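Local coordinates for protein Bug27 (Bordetella pertussis, PDB 2QPQ) that probably binds a small solute in the periplasm with a Venus-flytrap fold, as a Bug-family receptor related to those of tripartite tricarboxylate transport, at residues G139-L144 / L226-G231; S74-P79 / T284-F289; Y101-F106 / V182-A187. All coordinates share one frame; numbering follows the deposited sequence.

Contact 1: residues G139-L144 / L226-G231; sequences GTPQHL and LNQWHG
Gln142 NE2 donates to two oxygens, and the one across the contact is Gln228 OE1, 2.9 Å away with an N-H...O angle of 171°. The other is Ser104 OG, on the strand that neighbours 227-235 in the sheet. The bond probably lies in the cleft of this Venus-flytrap (periplasmic binding protein) fold, where Gln228 NE2 hydrogen-bonds to a bound citrate, itself probably taken up from the crystallisation liquor. The two side chains cross at about a right angle, and their amide planes stand 72° apart. NE2 lies above the carbonyl plane of Gln228, while OE1 stays close to the plane of the Gln142 amide. Gln228 reaches across because its chain is extended, CG anti to the backbone N (chi1 177°); Gln142 instead bends at chi2. The same OE1 packs closely against the ring of Pro141, 3.2 Å from CG, while the N-H provides the hydrogen bond.

At the other end Leu226 packs on the first turn of helix 141-153, its CD2 lying 3.6 Å from Pro141 O and 4.0 Å from Leu144 CB. One water bridges two carbonyls, donating to Pro141 O, weakly, and to Leu226 O, which also accepts from Thr202 OG1. The helix start is capped by Thr140: its OG1 accepts from His143 N at 3.0 Å and also bonds to Gly137 O. The His143 imidazole turns back to the loop, where ND1 takes the N-H of Gly139 at 2.8 Å, with Gly139 N in the ring plane.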
loop_
_atom_site.group_PDB
_atom_site.type_symbol
_atom_site.label_atom_id
_atom_site.label_comp_id
_atom_site.label_asym_id
_atom_site.label_seq_id
_atom_site.Cartn_x
_atom_site.Cartn_y
_atom_site.Cartn_z
ATOM N N GLY A 139 6.321 -9.614 2.301
ATOM C CA GLY A 139 6.337 -8.474 3.223
ATOM C C GLY A 139 5.479 -7.291 2.741
ATOM O O GLY A 139 5.444 -6.225 3.371
ATOM N N THR A 140 4.772 -7.459 1.635
ATOM C CA THR A 140 3.878 -6.380 1.164
ATOM C C THR A 140 2.589 -6.349 2.020
ATOM O O THR A 140 2.247 -7.328 2.674
ATOM C CB THR A 140 3.451 -6.528 -0.327
ATOM O OG1 THR A 140 2.777 -7.789 -0.525
ATOM C CG2 THR A 140 4.671 -6.396 -1.278
ATOM N N PRO A 141 1.863 -5.209 2.006
ATOM C CA PRO A 141 0.573 -5.167 2.655
ATOM C C PRO A 141 -0.369 -6.263 2.092
ATOM O O PRO A 141 -1.238 -6.759 2.811
ATOM C CB PRO A 141 0.049 -3.769 2.260
ATOM C CG PRO A 141 1.325 -2.953 2.132
ATOM C CD PRO A 141 2.222 -3.910 1.410
ATOM N N GLN A 142 -0.167 -6.649 0.839
ATOM C CA GLN A 142 -1.015 -7.686 0.182
ATOM C C GLN A 142 -0.698 -9.043 0.797
ATOM O O GLN A 142 -1.590 -9.784 1.226
ATOM C CB GLN A 142 -0.789 -7.679 -1.348
ATOM C CG GLN A 142 -1.431 -6.459 -2.003
ATOM C CD GLN A 142 -0.708 -5.149 -1.659
ATOM O OE1 GLN A 142 0.501 -5.120 -1.615
ATOM N NE2 GLN A 142 -1.472 -4.067 -1.377
ATOM N N HIS A 143 0.592 -9.345 0.893
ATOM C CA HIS A 143 1.034 -10.514 1.674
ATOM C C HIS A 143 0.423 -10.488 3.086
ATOM O O HIS A 143 -0.200 -11.450 3.523
ATOM C CB HIS A 143 2.563 -10.538 1.714
ATOM C CG HIS A 143 3.147 -11.623 2.565
ATOM N ND1 HIS A 143 4.488 -11.662 2.904
ATOM C CD2 HIS A 143 2.579 -12.698 3.152
ATOM C CE1 HIS A 143 4.714 -12.720 3.657
ATOM N NE2 HIS A 143 3.572 -13.370 3.817
ATOM N N LEU A 144 0.575 -9.381 3.799
ATOM C CA LEU A 144 0.046 -9.319 5.155
ATOM C C LEU A 144 -1.494 -9.423 5.240
ATOM O O LEU A 144 -2.007 -9.960 6.215
ATOM C CB LEU A 144 0.546 -8.065 5.876
ATOM C CG LEU A 144 2.048 -7.974 6.209
ATOM C CD1 LEU A 144 2.270 -6.926 7.306
ATOM C CD2 LEU A 144 2.682 -9.297 6.565
ATOM N N LEU A 226 -7.344 -3.777 6.238
ATOM C CA LEU A 226 -5.962 -3.504 5.877
ATOM C C LEU A 226 -5.917 -2.658 4.619
ATOM O O LEU A 226 -5.696 -3.167 3.503
ATOM C CB LEU A 226 -5.140 -4.800 5.763
ATOM C CG LEU A 226 -3.620 -4.757 5.410
ATOM C CD1 LEU A 226 -2.885 -3.517 5.840
ATOM C CD2 LEU A 226 -2.883 -5.994 5.905
ATOM N N ASN A 227 -6.134 -1.359 4.808
ATOM C CA ASN A 227 -6.128 -0.397 3.722
ATOM C C ASN A 227 -4.732 0.228 3.546
ATOM O O ASN A 227 -4.165 0.742 4.495
ATOM C CB ASN A 227 -7.194 0.676 4.013
ATOM C CG ASN A 227 -7.852 1.224 2.765
ATOM O OD1 ASN A 227 -7.392 1.017 1.645
ATOM N ND2 ASN A 227 -8.903 2.001 2.962
ATOM N N GLN A 228 -4.186 0.173 2.334
ATOM C CA GLN A 228 -2.861 0.717 2.082
ATOM C C GLN A 228 -2.917 2.220 1.815
ATOM O O GLN A 228 -3.610 2.668 0.930
ATOM C CB GLN A 228 -2.234 0.012 0.895
ATOM C CG GLN A 228 -0.860 0.508 0.430
ATOM C CD GLN A 228 -0.284 -0.451 -0.587
ATOM O OE1 GLN A 228 -0.243 -1.642 -0.333
ATOM N NE2 GLN A 228 0.094 0.039 -1.750
ATOM N N TRP A 229 -2.160 2.970 2.583
ATOM C CA TRP A 229 -1.998 4.422 2.401
ATOM C C TRP A 229 -0.762 4.694 1.588
ATOM O O TRP A 229 0.109 3.808 1.410
ATOM C CB TRP A 229 -1.935 5.159 3.759
ATOM C CG TRP A 229 -1.147 4.495 4.899
ATOM C CD1 TRP A 229 -1.685 3.858 5.993
ATOM C CD2 TRP A 229 0.286 4.489 5.108
ATOM N NE1 TRP A 229 -0.684 3.439 6.828
ATOM C CE2 TRP A 229 0.526 3.805 6.313
ATOM C CE3 TRP A 229 1.385 4.962 4.368
ATOM C CZ2 TRP A 229 1.842 3.592 6.847
ATOM C CZ3 TRP A 229 2.714 4.735 4.899
ATOM C CH2 TRP A 229 2.902 4.034 6.125
ATOM N N HIS A 230 -0.688 5.929 1.101
ATOM C CA HIS A 230 0.341 6.382 0.172
ATOM C C HIS A 230 0.558 7.833 0.535
ATOM O O HIS A 230 -0.382 8.632 0.503
ATOM C CB HIS A 230 -0.116 6.324 -1.286
ATOM C CG HIS A 230 -0.563 4.968 -1.734
ATOM N ND1 HIS A 230 -1.824 4.482 -1.460
ATOM C CD2 HIS A 230 0.072 4.003 -2.445
ATOM C CE1 HIS A 230 -1.930 3.253 -1.943
ATOM N NE2 HIS A 230 -0.804 2.947 -2.561
ATOM N N GLY A 231 1.786 8.186 0.884
ATOM C CA GLY A 231 2.020 9.553 1.268
ATOM C C GLY A 231 3.462 9.897 1.230
ATOM O O GLY A 231 4.285 9.118 0.707
HETATM O O HOH W 1 -3.509 -4.691 1.951
#

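Contact 2: residues S74-P79 / T284-F289; sequences SFAVNP and TDIDRF
Phe289 brings the CD2-CE2 side of its ring against Val77 and Ala76, joining helix 74-81 to the long C-terminal helix 275-296 in helix-helix packing. The short axis segments approach to 7.7 Å and cross at -49°, both running in the same general N-to-C sense. Such closeness fits the small residue at the crossing: the CA atoms of Ala76 and Ile286 are 4.4 Å apart. Ala76 CB points at the partner helix and meets three of its residues, with Asp285 CB and Phe289 CD2 both at 3.7 Å and Ile286 CG1 at 3.8 Å.

The Phe289 ring turns its edge to the Ala76 backbone, whose carbonyl carbon lies in the ring plane. Val77 CG2 reaches CD2 at 3.6 Å, the two side chains crossing at about a right angle; CG2 is anti to the carbonyl carbon of Val77. Farther out, the CG1 branch of Ile286 ends in CD1 near Phe75 CE2, and its CG2 lies near Pro79 CG, both looser than the centre.

Polar groups stay at the margin. Asp285 OD2 accepts from Trp229 NE1 of strand 227-235, and OD1 forms a long salt bridge to Arg288 NH1 one turn on. No conventional hydrogen bond joins the two segments, but Ile286 CA directs its hydrogen at Ala76 O, 3.5 Å away with an angle of 176° at H.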
loop_
_atom_site.group_PDB
_atom_site.type_symbol
_atom_site.label_atom_id
_atom_site.label_comp_id
_atom_site.label_asym_id
_atom_site.label_seq_id
_atom_site.Cartn_x
_atom_site.Cartn_y
_atom_site.Cartn_z
ATOM N N SER A 74 3.800 -0.418 3.166
ATOM C CA SER A 74 5.040 -1.195 3.237
ATOM C C SER A 74 6.041 -0.572 4.202
ATOM O O SER A 74 6.711 -1.276 4.942
ATOM C CB SER A 74 5.699 -1.303 1.852
ATOM O OG SER A 74 4.914 -2.071 0.920
ATOM N N PHE A 75 6.149 0.759 4.191
ATOM C CA PHE A 75 7.034 1.460 5.130
ATOM C C PHE A 75 6.741 1.035 6.583
ATOM O O PHE A 75 7.662 0.887 7.414
ATOM C CB PHE A 75 6.899 2.991 4.950
ATOM C CG PHE A 75 7.746 3.800 5.912
ATOM C CD1 PHE A 75 9.029 4.221 5.539
ATOM C CD2 PHE A 75 7.276 4.111 7.201
ATOM C CE1 PHE A 75 9.840 5.002 6.438
ATOM C CE2 PHE A 75 8.100 4.855 8.124
ATOM C CZ PHE A 75 9.370 5.325 7.683
ATOM N N ALA A 76 5.465 0.891 6.920
ATOM C CA ALA A 76 5.098 0.484 8.292
ATOM C C ALA A 76 5.292 -1.013 8.538
ATOM O O ALA A 76 5.357 -1.442 9.694
ATOM C CB ALA A 76 3.680 0.921 8.638
ATOM N N VAL A 77 5.347 -1.810 7.461
ATOM C CA VAL A 77 5.587 -3.253 7.583
ATOM C C VAL A 77 7.059 -3.562 7.824
ATOM O O VAL A 77 7.417 -4.502 8.559
ATOM C CB VAL A 77 5.125 -4.037 6.315
ATOM C CG1 VAL A 77 5.411 -5.548 6.465
ATOM C CG2 VAL A 77 3.633 -3.816 6.053
ATOM N N ASN A 78 7.916 -2.762 7.216
ATOM C CA ASN A 78 9.345 -3.050 7.222
ATOM C C ASN A 78 10.035 -3.198 8.578
ATOM O O ASN A 78 10.909 -4.070 8.707
ATOM C CB ASN A 78 10.097 -2.051 6.329
ATOM C CG ASN A 78 9.870 -2.287 4.841
ATOM O OD1 ASN A 78 10.255 -1.466 4.019
ATOM N ND2 ASN A 78 9.266 -3.389 4.497
ATOM N N PRO A 79 9.692 -2.350 9.581
ATOM C CA PRO A 79 10.381 -2.499 10.848
ATOM C C PRO A 79 10.198 -3.894 11.470
ATOM O O PRO A 79 11.127 -4.365 12.095
ATOM C CB PRO A 79 9.780 -1.366 11.717
ATOM C CG PRO A 79 9.339 -0.331 10.661
ATOM C CD PRO A 79 8.756 -1.208 9.623
ATOM N N THR A 284 1.078 3.951 14.471
ATOM C CA THR A 284 0.071 2.947 14.803
ATOM C C THR A 284 0.208 1.693 13.923
ATOM O O THR A 284 0.097 0.583 14.418
ATOM C CB THR A 284 -1.330 3.527 14.636
ATOM O OG1 THR A 284 -1.494 4.572 15.602
ATOM C CG2 THR A 284 -2.396 2.449 14.835
ATOM N N ASP A 285 0.474 1.886 12.629
ATOM C CA ASP A 285 0.561 0.753 11.705
ATOM C C ASP A 285 1.881 0.014 11.902
ATOM O O ASP A 285 1.952 -1.191 11.762
ATOM C CB ASP A 285 0.367 1.206 10.260
ATOM C CG ASP A 285 -1.115 1.305 9.867
ATOM O OD1 ASP A 285 -1.998 0.974 10.706
ATOM O OD2 ASP A 285 -1.407 1.681 8.717
ATOM N N ILE A 286 2.926 0.746 12.241
ATOM C CA ILE A 286 4.181 0.101 12.569
ATOM C C ILE A 286 3.923 -0.878 13.698
ATOM O O ILE A 286 4.319 -2.052 13.605
ATOM C CB ILE A 286 5.263 1.127 12.967
ATOM C CG1 ILE A 286 5.788 1.833 11.698
ATOM C CG2 ILE A 286 6.432 0.394 13.712
ATOM C CD1 ILE A 286 6.762 2.973 11.949
ATOM N N ASP A 287 3.245 -0.406 14.748
ATOM C CA ASP A 287 2.978 -1.237 15.936
ATOM C C ASP A 287 2.109 -2.438 15.579
ATOM O O ASP A 287 2.377 -3.549 15.974
ATOM C CB ASP A 287 2.315 -0.383 17.028
ATOM C CG ASP A 287 3.280 0.647 17.652
ATOM O OD1 ASP A 287 4.530 0.553 17.466
ATOM O OD2 ASP A 287 2.770 1.551 18.361
ATOM N N ARG A 288 1.068 -2.191 14.808
ATOM C CA ARG A 288 0.112 -3.220 14.446
ATOM C C ARG A 288 0.737 -4.290 13.532
ATOM O O ARG A 288 0.540 -5.500 13.728
ATOM C CB ARG A 288 -1.078 -2.529 13.793
ATOM C CG ARG A 288 -1.985 -3.397 13.008
ATOM C CD ARG A 288 -2.650 -2.509 11.992
ATOM N NE ARG A 288 -3.702 -3.274 11.351
ATOM C CZ ARG A 288 -4.265 -2.944 10.208
ATOM N NH1 ARG A 288 -3.850 -1.870 9.532
ATOM N NH2 ARG A 288 -5.233 -3.706 9.759
ATOM N N PHE A 289 1.509 -3.840 12.544
ATOM C CA PHE A 289 2.102 -4.778 11.588
ATOM C C PHE A 289 3.178 -5.567 12.279
ATOM O O PHE A 289 3.343 -6.752 12.018
ATOM C CB PHE A 289 2.679 -4.039 10.362
ATOM C CG PHE A 289 1.615 -3.436 9.487
ATOM C CD1 PHE A 289 0.353 -4.033 9.418
ATOM C CD2 PHE A 289 1.857 -2.283 8.737
ATOM C CE1 PHE A 289 -0.642 -3.499 8.637
ATOM C CE2 PHE A 289 0.841 -1.743 7.883
ATOM C CZ PHE A 289 -0.399 -2.341 7.856
#

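Contact 3: residues Y101-F106 / V182-A187; sequences YVPSVF and VTASSA
From Val105 CB, on the same sheet face as the Val182 side chain, the CG1 branch does the touching: 3.5 Å from Val182 O, 3.7 Å from Ala187 CB and 4.2 Å from Val182 CG2. With chi1 at 59°, CG1 lies between the backbone N and the carbonyl carbon, directed at the place where strand 180-183 passes into helix 184-192. Val105 and Val182 form an antiparallel hydrogen-bonded pair. The bond from Val105 N to Val182 O is 2.8 Å long and almost in line with the Val182 carbonyl; the return bond, from Val182 N to Val105 O, is 3.2 Å.

The next pair, Ser104 with Thr183, is non-hydrogen-bonded; the polar partner of Ser104 OG is Gln142 of contact 1. Beyond it the ladder runs into the helix start, where Ala184 N donates to Pro103 O at 2.8 Å, a straight bond of 169°. Ala184 CB also meets Pro103 CG, and Val102 presents CG2 to Ser185 and CG1 to Thr183 CB.

Thr183 stands at the N-cap position; its OG1 shares a hydrogen bond with Ser185 OG, and Thr183 O accepts from both Ser186 OG and Ala187 N. The chemistry implies that strand 93-109 spends a backbone carbonyl on the first N-H of the helix, binding the strand-to-helix turn into the sheet near the bound citrate, probably in the ligand cleft.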
loop_
_atom_site.group_PDB
_atom_site.type_symbol
_atom_site.label_atom_id
_atom_site.label_comp_id
_atom_site.label_asym_id
_atom_site.label_seq_id
_atom_site.Cartn_x
_atom_site.Cartn_y
_atom_site.Cartn_z
ATOM N N TYR A 101 -5.739 6.103 -0.361
ATOM C CA TYR A 101 -5.795 4.717 0.092
ATOM C C TYR A 101 -6.088 3.849 -1.114
ATOM O O TYR A 101 -6.678 4.315 -2.101
ATOM C CB TYR A 101 -6.910 4.534 1.093
ATOM C CG TYR A 101 -6.669 5.157 2.448
ATOM C CD1 TYR A 101 -5.969 4.468 3.441
ATOM C CD2 TYR A 101 -7.195 6.423 2.757
ATOM C CE1 TYR A 101 -5.775 5.039 4.704
ATOM C CE2 TYR A 101 -7.010 7.006 4.004
ATOM C CZ TYR A 101 -6.298 6.310 4.974
ATOM O OH TYR A 101 -6.112 6.890 6.207
ATOM N N VAL A 102 -5.671 2.592 -1.052
ATOM C CA VAL A 102 -6.235 1.596 -1.960
ATOM C C VAL A 102 -6.439 0.303 -1.189
ATOM O O VAL A 102 -5.484 -0.238 -0.584
ATOM C CB VAL A 102 -5.433 1.394 -3.295
ATOM C CG1 VAL A 102 -4.161 0.539 -3.081
ATOM C CG2 VAL A 102 -6.315 0.689 -4.351
ATOM N N PRO A 103 -7.664 -0.234 -1.237
ATOM C CA PRO A 103 -7.794 -1.539 -0.607
ATOM C C PRO A 103 -7.083 -2.638 -1.423
ATOM O O PRO A 103 -6.819 -2.475 -2.630
ATOM C CB PRO A 103 -9.310 -1.753 -0.573
ATOM C CG PRO A 103 -9.823 -0.976 -1.757
ATOM C CD PRO A 103 -8.940 0.225 -1.861
ATOM N N SER A 104 -6.743 -3.737 -0.758
ATOM C CA SER A 104 -6.456 -4.986 -1.476
ATOM C C SER A 104 -7.723 -5.766 -1.791
ATOM O O SER A 104 -8.784 -5.544 -1.197
ATOM C CB SER A 104 -5.442 -5.860 -0.727
ATOM O OG SER A 104 -4.226 -5.126 -0.543
ATOM N N VAL A 105 -7.601 -6.680 -2.744
ATOM C CA VAL A 105 -8.719 -7.507 -3.130
ATOM C C VAL A 105 -8.281 -8.943 -3.280
ATOM O O VAL A 105 -7.194 -9.215 -3.801
ATOM C CB VAL A 105 -9.371 -6.952 -4.410
ATOM C CG1 VAL A 105 -8.333 -6.921 -5.548
ATOM C CG2 VAL A 105 -10.667 -7.710 -4.740
ATOM N N PHE A 106 -9.094 -9.856 -2.741
ATOM C CA PHE A 106 -8.920 -11.279 -2.975
ATOM C C PHE A 106 -9.580 -11.617 -4.307
ATOM O O PHE A 106 -10.792 -11.507 -4.422
ATOM C CB PHE A 106 -9.561 -12.085 -1.843
ATOM C CG PHE A 106 -8.799 -12.032 -0.546
ATOM C CD1 PHE A 106 -8.699 -10.845 0.157
ATOM C CD2 PHE A 106 -8.168 -13.169 -0.044
ATOM C CE1 PHE A 106 -8.001 -10.771 1.360
ATOM C CE2 PHE A 106 -7.485 -13.127 1.165
ATOM C CZ PHE A 106 -7.397 -11.920 1.873
ATOM N N VAL A 182 -4.121 -8.664 -4.341
ATOM C CA VAL A 182 -3.419 -7.609 -5.041
ATOM C C VAL A 182 -4.134 -6.289 -4.723
ATOM O O VAL A 182 -5.185 -6.281 -4.082
ATOM C CB VAL A 182 -3.297 -7.894 -6.589
ATOM C CG1 VAL A 182 -2.543 -9.228 -6.842
ATOM C CG2 VAL A 182 -4.668 -7.951 -7.250
ATOM N N THR A 183 -3.586 -5.176 -5.169
ATOM C CA THR A 183 -4.274 -3.919 -4.949
ATOM C C THR A 183 -5.522 -3.899 -5.819
ATOM O O THR A 183 -5.502 -4.395 -6.972
ATOM C CB THR A 183 -3.400 -2.726 -5.344
ATOM O OG1 THR A 183 -3.105 -2.817 -6.734
ATOM C CG2 THR A 183 -2.103 -2.663 -4.509
ATOM N N ALA A 184 -6.593 -3.327 -5.273
ATOM C CA ALA A 184 -7.801 -3.033 -6.047
ATOM C C ALA A 184 -7.542 -2.324 -7.390
ATOM O O ALA A 184 -8.111 -2.683 -8.419
ATOM C CB ALA A 184 -8.808 -2.258 -5.189
ATOM N N SER A 185 -6.667 -1.339 -7.390
ATOM C CA SER A 185 -6.327 -0.576 -8.593
ATOM C C SER A 185 -5.765 -1.436 -9.748
ATOM O O SER A 185 -6.176 -1.252 -10.909
ATOM C CB SER A 185 -5.333 0.525 -8.227
ATOM O OG SER A 185 -4.294 -0.061 -7.451
ATOM N N SER A 186 -4.834 -2.353 -9.434
ATOM C CA SER A 186 -4.344 -3.332 -10.425
ATOM C C SER A 186 -5.440 -4.258 -10.962
ATOM O O SER A 186 -5.461 -4.567 -12.159
ATOM C CB SER A 186 -3.155 -4.170 -9.903
ATOM O OG SER A 186 -3.475 -4.990 -8.776
ATOM N N ALA A 187 -6.345 -4.677 -10.086
ATOM C CA ALA A 187 -7.289 -5.764 -10.393
ATOM C C ALA A 187 -8.559 -5.271 -11.071
ATOM O O ALA A 187 -9.198 -6.019 -11.836
ATOM C CB ALA A 187 -7.665 -6.465 -9.136
#

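All three contacts are buried, but they lie at different distances from the chain centre: contact 1 about 4 Å, contact 3 about 9 Å and contact 2 about 11 Å, each measured from its own centre. Contacts 1 and 3 share a sheet, since strands 227-235 and 93-109 are neighbours, and Gln228 O and Val102 N lie 2.9 Å apart. Both also come near the bound citrate, probably in the ligand cleft. Contact 2 joins helices and meets contact 1 through Leu226 CD1 and Phe289 CZ, 3.4 Å apart, but does not touch contact 3. Chemistry follows place: side-chain amides near the citrate, backbone pairing in the sheet, apolar packing between helices.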